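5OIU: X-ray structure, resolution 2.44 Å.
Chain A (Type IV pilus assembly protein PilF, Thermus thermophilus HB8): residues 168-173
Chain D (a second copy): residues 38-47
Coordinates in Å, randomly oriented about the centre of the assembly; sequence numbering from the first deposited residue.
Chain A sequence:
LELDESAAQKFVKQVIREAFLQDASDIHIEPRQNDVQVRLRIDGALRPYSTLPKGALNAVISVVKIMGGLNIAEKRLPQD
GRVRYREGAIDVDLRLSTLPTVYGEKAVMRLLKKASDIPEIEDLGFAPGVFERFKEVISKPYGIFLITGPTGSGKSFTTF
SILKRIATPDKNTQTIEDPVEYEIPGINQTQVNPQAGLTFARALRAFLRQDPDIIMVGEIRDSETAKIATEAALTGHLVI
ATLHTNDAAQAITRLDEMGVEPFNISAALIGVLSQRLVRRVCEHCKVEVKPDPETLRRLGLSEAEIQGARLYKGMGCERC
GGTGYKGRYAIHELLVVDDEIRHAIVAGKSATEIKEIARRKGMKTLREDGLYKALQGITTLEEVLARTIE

Chain A 168-173: TPDKNT
Chain D 38-47: VRLRIDGALR

The contact joins an irregular segment of chain A to a β-hairpin of a second copy of PilF. In chain D, strand 38-42 returns as strand 45-47 through a type I' turn from D:Ile42 to D:Ala45, with D:Asp43 (47/40) and D:Gly44 (95/-24) at its corners. Paired hydrogen bonds hold the hairpin: D:Ala45 N to D:Ile42 O and D:Ile42 N to D:Ala45 O, both 3.0 Å. In chain A, a type I turn runs from A:Thr168 to A:Lys171, closed by A:Lys171 N to A:Thr168 O (3.0 Å); A:Thr168 OG1 also donates to A:Asp170 OD1 over a very short 2.4 Å. The chain then extends through A:Lys171 (-127/154) and A:Asn172 (-99/115).

Backbone pairing sets the register, with the CA atoms of A:Asp170 and D:Leu46 4.5 Å apart. D:Leu46 N donates to A:Asp170 O (3.2 Å, 162°), and A:Asp170 CA makes a CA-H...O contact with D:Leu46 O (3.5 Å), so the two residues meet through both polar groups of the D:Leu46 backbone.

Charged side-chain to carbonyl bonds come from D:Arg39, whose CA-to-CB bond points toward chain A (chi angles m, t, m, then 169°). D:Arg39 NH1 and NH2 both donate to A:Lys171 O, at 3.0 and 3.1 Å, a bifurcated arrangement at the guanidinium edge. D:Arg39 NH1 also makes a weak bond to A:Pro169 O, 2.6 Å long but bent to 115°. A water accepts from D:Arg39 NH2 and from A:Thr173 N, each at 2.9 Å, bridging the chains. D:Arg41 (t, t, m, then -83°) donates from NH1 to D:Gly44 O (2.7 Å) within its own hairpin, while its NH2 lies 4.2 Å from A:Asn172 CB.

Apolar packing is modest. D:Leu46 (m, t) places CD1 3.9 Å from CB of A:Asn172 (chi1 t), while the CB atoms of D:Ala45 and A:Asp170 lie 4.2 Å apart.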

ATOM      1  N   THR A 168      47.393 -17.497  -4.241  1.00 34.35           N
ATOM      2  CA  THR A 168      48.178 -18.635  -4.675  1.00 32.19           C
ATOM      3  C   THR A 168      47.282 -19.725  -5.255  1.00 39.89           C
ATOM      4  O   THR A 168      46.071 -19.742  -5.014  1.00 37.40           O
ATOM      5  CB  THR A 168      48.997 -19.166  -3.503  1.00 30.69           C
ATOM      6  OG1 THR A 168      48.132 -19.430  -2.396  1.00 37.60           O
ATOM      7  CG2 THR A 168      50.023 -18.138  -3.101  1.00 27.24           C
ATOM      8  N   PRO A 169      47.843 -20.649  -6.050  1.00 42.06           N
ATOM      9  CA  PRO A 169      46.999 -21.595  -6.811  1.00 38.30           C
ATOM     10  C   PRO A 169      46.242 -22.606  -5.960  1.00 40.67           C
ATOM     11  O   PRO A 169      45.408 -23.343  -6.504  1.00 38.31           O
ATOM     12  CB  PRO A 169      48.008 -22.312  -7.724  1.00 44.59           C
ATOM     13  CG  PRO A 169      49.251 -21.449  -7.719  1.00 40.00           C
ATOM     14  CD  PRO A 169      49.276 -20.791  -6.381  1.00 39.85           C
ATOM     15  N   ASP A 170      46.510 -22.693  -4.664  1.00 38.91           N
ATOM     16  CA  ASP A 170      45.720 -23.546  -3.781  1.00 39.83           C
ATOM     17  C   ASP A 170      44.445 -22.866  -3.311  1.00 37.23           C
ATOM     18  O   ASP A 170      43.717 -23.434  -2.479  1.00 37.02           O
ATOM     19  CB  ASP A 170      46.556 -23.919  -2.562  1.00 41.98           C
ATOM     20  CG  ASP A 170      47.169 -22.698  -1.931  1.00 46.14           C
ATOM     21  OD1 ASP A 170      47.434 -21.749  -2.702  1.00 44.70           O
ATOM     22  OD2 ASP A 170      47.336 -22.655  -0.696  1.00 46.39           O
ATOM     23  N   LYS A 171      44.180 -21.653  -3.793  1.00 34.74           N
ATOM     24  CA  LYS A 171      43.061 -20.852  -3.317  1.00 34.70           C
ATOM     25  C   LYS A 171      42.213 -20.394  -4.486  1.00 33.54           C
ATOM     26  O   LYS A 171      42.683 -20.264  -5.619  1.00 38.68           O
ATOM     27  CB  LYS A 171      43.518 -19.617  -2.540  1.00 35.22           C
ATOM     28  CG  LYS A 171      44.269 -19.891  -1.258  1.00 35.47           C
ATOM     29  CD  LYS A 171      45.024 -18.640  -0.858  1.00 40.57           C
ATOM     30  CE  LYS A 171      45.826 -18.827   0.433  1.00 42.79           C
ATOM     31  NZ  LYS A 171      46.282 -17.496   0.940  1.00 40.95           N
ATOM     32  N   ASN A 172      40.960 -20.150  -4.200  1.00 31.64           N
ATOM     33  CA  ASN A 172      40.077 -19.506  -5.144  1.00 29.58           C
ATOM     34  C   ASN A 172      40.002 -18.034  -4.765  1.00 38.70           C
ATOM     35  O   ASN A 172      39.527 -17.689  -3.674  1.00 35.32           O
ATOM     36  CB  ASN A 172      38.706 -20.155  -5.129  1.00 30.76           C
ATOM     37  CG  ASN A 172      37.795 -19.542  -6.135  1.00 34.01           C
ATOM     38  OD1 ASN A 172      38.246 -18.864  -7.050  1.00 30.29           O
ATOM     39  ND2 ASN A 172      36.504 -19.764  -5.972  1.00 34.81           N
ATOM     40  N   THR A 173      40.503 -17.177  -5.650  1.00 34.97           N
ATOM     41  CA  THR A 173      40.473 -15.736  -5.465  1.00 35.04           C
ATOM     42  C   THR A 173      39.420 -15.189  -6.414  1.00 35.30           C
ATOM     43  O   THR A 173      39.480 -15.444  -7.619  1.00 38.34           O
ATOM     44  CB  THR A 173      41.844 -15.115  -5.737  1.00 35.69           C
ATOM     45  OG1 THR A 173      42.849 -15.867  -5.052  1.00 34.09           O
ATOM     46  CG2 THR A 173      41.891 -13.686  -5.236  1.00 31.84           C
TER
ATOM     47  N   VAL D  38      40.573 -26.793 -14.647  1.00 45.29           N
ATOM     48  CA  VAL D  38      39.682 -27.538 -13.773  1.00 40.79           C
ATOM     49  C   VAL D  38      40.450 -27.849 -12.498  1.00 39.99           C
ATOM     50  O   VAL D  38      41.585 -28.328 -12.558  1.00 42.37           O
ATOM     51  CB  VAL D  38      39.157 -28.814 -14.454  1.00 42.90           C
ATOM     52  CG1 VAL D  38      38.271 -29.631 -13.502  1.00 39.41           C
ATOM     53  CG2 VAL D  38      38.397 -28.432 -15.709  1.00 48.18           C
ATOM     54  N   ARG D  39      39.851 -27.539 -11.354  1.00 40.46           N
ATOM     55  CA  ARG D  39      40.503 -27.692 -10.065  1.00 39.35           C
ATOM     56  C   ARG D  39      39.600 -28.485  -9.131  1.00 43.02           C
ATOM     57  O   ARG D  39      38.365 -28.404  -9.202  1.00 41.69           O
ATOM     58  CB  ARG D  39      40.843 -26.321  -9.437  1.00 34.45           C
ATOM     59  CG  ARG D  39      41.720 -25.440 -10.312  1.00 44.17           C
ATOM     60  CD  ARG D  39      42.535 -24.415  -9.505  1.00 44.19           C
ATOM     61  NE  ARG D  39      41.818 -23.165  -9.311  1.00 36.04           N
ATOM     62  CZ  ARG D  39      42.203 -22.198  -8.479  1.00 40.22           C
ATOM     63  NH1 ARG D  39      43.308 -22.336  -7.757  1.00 34.17           N
ATOM     64  NH2 ARG D  39      41.482 -21.080  -8.376  1.00 37.31           N
ATOM     65  N   LEU D  40      40.228 -29.263  -8.254  1.00 36.91           N
ATOM     66  CA  LEU D  40      39.517 -29.998  -7.222  1.00 33.13           C
ATOM     67  C   LEU D  40      40.030 -29.527  -5.877  1.00 38.13           C
ATOM     68  O   LEU D  40      41.243 -29.380  -5.699  1.00 46.27           O
ATOM     69  CB  LEU D  40      39.736 -31.504  -7.367  1.00 31.41           C
ATOM     70  CG  LEU D  40      39.323 -32.152  -8.681  1.00 31.70           C
ATOM     71  CD1 LEU D  40      39.468 -33.663  -8.594  1.00 39.38           C
ATOM     72  CD2 LEU D  40      37.896 -31.788  -9.022  1.00 36.47           C
ATOM     73  N   ARG D  41      39.124 -29.278  -4.938  1.00 35.28           N
ATOM     74  CA  ARG D  41      39.531 -29.049  -3.555  1.00 36.57           C
ATOM     75  C   ARG D  41      39.620 -30.401  -2.847  1.00 39.78           C
ATOM     76  O   ARG D  41      38.605 -31.095  -2.647  1.00 36.74           O
ATOM     77  CB  ARG D  41      38.592 -28.096  -2.811  1.00 37.90           C
ATOM     78  CG  ARG D  41      39.249 -27.467  -1.551  1.00 37.52           C
ATOM     79  CD  ARG D  41      38.310 -26.515  -0.795  1.00 38.76           C
ATOM     80  NE  ARG D  41      38.087 -25.281  -1.536  1.00 36.07           N
ATOM     81  CZ  ARG D  41      38.915 -24.239  -1.511  1.00 36.03           C
ATOM     82  NH1 ARG D  41      40.007 -24.277  -0.764  1.00 33.43           N
ATOM     83  NH2 ARG D  41      38.648 -23.156  -2.234  1.00 34.23           N
ATOM     84  N   ILE D  42      40.842 -30.756  -2.460  1.00 38.33           N
ATOM     85  CA  ILE D  42      41.157 -31.979  -1.740  1.00 34.08           C
ATOM     86  C   ILE D  42      41.813 -31.576  -0.433  1.00 32.76           C
ATOM     87  O   ILE D  42      42.803 -30.837  -0.439  1.00 33.00           O
ATOM     88  CB  ILE D  42      42.083 -32.890  -2.574  1.00 38.33           C
ATOM     89  CG1 ILE D  42      41.447 -33.164  -3.948  1.00 36.35           C
ATOM     90  CG2 ILE D  42      42.388 -34.175  -1.820  1.00 34.17           C
ATOM     91  CD1 ILE D  42      42.055 -34.299  -4.692  1.00 38.78           C
ATOM     92  N   ASP D  43      41.260 -32.057   0.681  1.00 34.59           N
ATOM     93  CA  ASP D  43      41.759 -31.744   2.022  1.00 31.32           C
ATOM     94  C   ASP D  43      42.006 -30.253   2.196  1.00 33.42           C
ATOM     95  O   ASP D  43      42.998 -29.828   2.790  1.00 35.31           O
ATOM     96  CB  ASP D  43      43.032 -32.531   2.346  1.00 35.24           C
ATOM     97  CG  ASP D  43      42.838 -34.038   2.224  1.00 35.73           C
ATOM     98  OD1 ASP D  43      41.682 -34.502   2.295  1.00 30.34           O
ATOM     99  OD2 ASP D  43      43.847 -34.750   2.028  1.00 38.70           O
ATOM    100  N   GLY D  44      41.103 -29.438   1.660  1.00 35.81           N
ATOM    101  CA  GLY D  44      41.166 -28.013   1.843  1.00 30.81           C
ATOM    102  C   GLY D  44      41.860 -27.243   0.736  1.00 34.32           C
ATOM    103  O   GLY D  44      41.561 -26.062   0.563  1.00 33.84           O
ATOM    104  N   ALA D  45      42.755 -27.867  -0.030  1.00 35.20           N
ATOM    105  CA  ALA D  45      43.553 -27.149  -1.025  1.00 33.96           C
ATOM    106  C   ALA D  45      43.096 -27.487  -2.437  1.00 35.26           C
ATOM    107  O   ALA D  45      42.914 -28.664  -2.773  1.00 30.85           O
ATOM    108  CB  ALA D  45      45.037 -27.467  -0.884  1.00 26.60           C
ATOM    109  N   LEU D  46      42.915 -26.451  -3.253  1.00 34.53           N
ATOM    110  CA  LEU D  46      42.616 -26.631  -4.665  1.00 33.91           C
ATOM    111  C   LEU D  46      43.840 -27.158  -5.394  1.00 34.97           C
ATOM    112  O   LEU D  46      44.958 -26.672  -5.200  1.00 30.99           O
ATOM    113  CB  LEU D  46      42.194 -25.310  -5.300  1.00 36.88           C
ATOM    114  CG  LEU D  46      40.787 -24.834  -5.018  1.00 37.95           C
ATOM    115  CD1 LEU D  46      40.527 -23.542  -5.790  1.00 36.66           C
ATOM    116  CD2 LEU D  46      39.838 -25.931  -5.436  1.00 36.66           C
ATOM    117  N   ARG D  47      43.620 -28.147  -6.248  1.00 36.05           N
ATOM    118  CA  ARG D  47      44.699 -28.773  -6.985  1.00 38.40           C
ATOM    119  C   ARG D  47      44.314 -28.841  -8.452  1.00 32.69           C
ATOM    120  O   ARG D  47      43.142 -29.024  -8.778  1.00 35.52           O
ATOM    121  CB  ARG D  47      44.985 -30.187  -6.449  1.00 40.40           C
ATOM    122  CG  ARG D  47      45.298 -30.258  -4.959  1.00 33.95           C
ATOM    123  CD  ARG D  47      46.745 -29.914  -4.694  1.00 37.20           C
ATOM    124  NE  ARG D  47      46.999 -29.864  -3.260  1.00 42.51           N
ATOM    125  CZ  ARG D  47      47.945 -29.112  -2.699  1.00 40.28           C
ATOM    126  NH1 ARG D  47      48.720 -28.348  -3.455  1.00 43.95           N
ATOM    127  NH2 ARG D  47      48.105 -29.111  -1.377  1.00 39.25           N
TER
HETATM  128  O   HOH W   1      41.910 -18.235  -7.978  1.00 34.03           O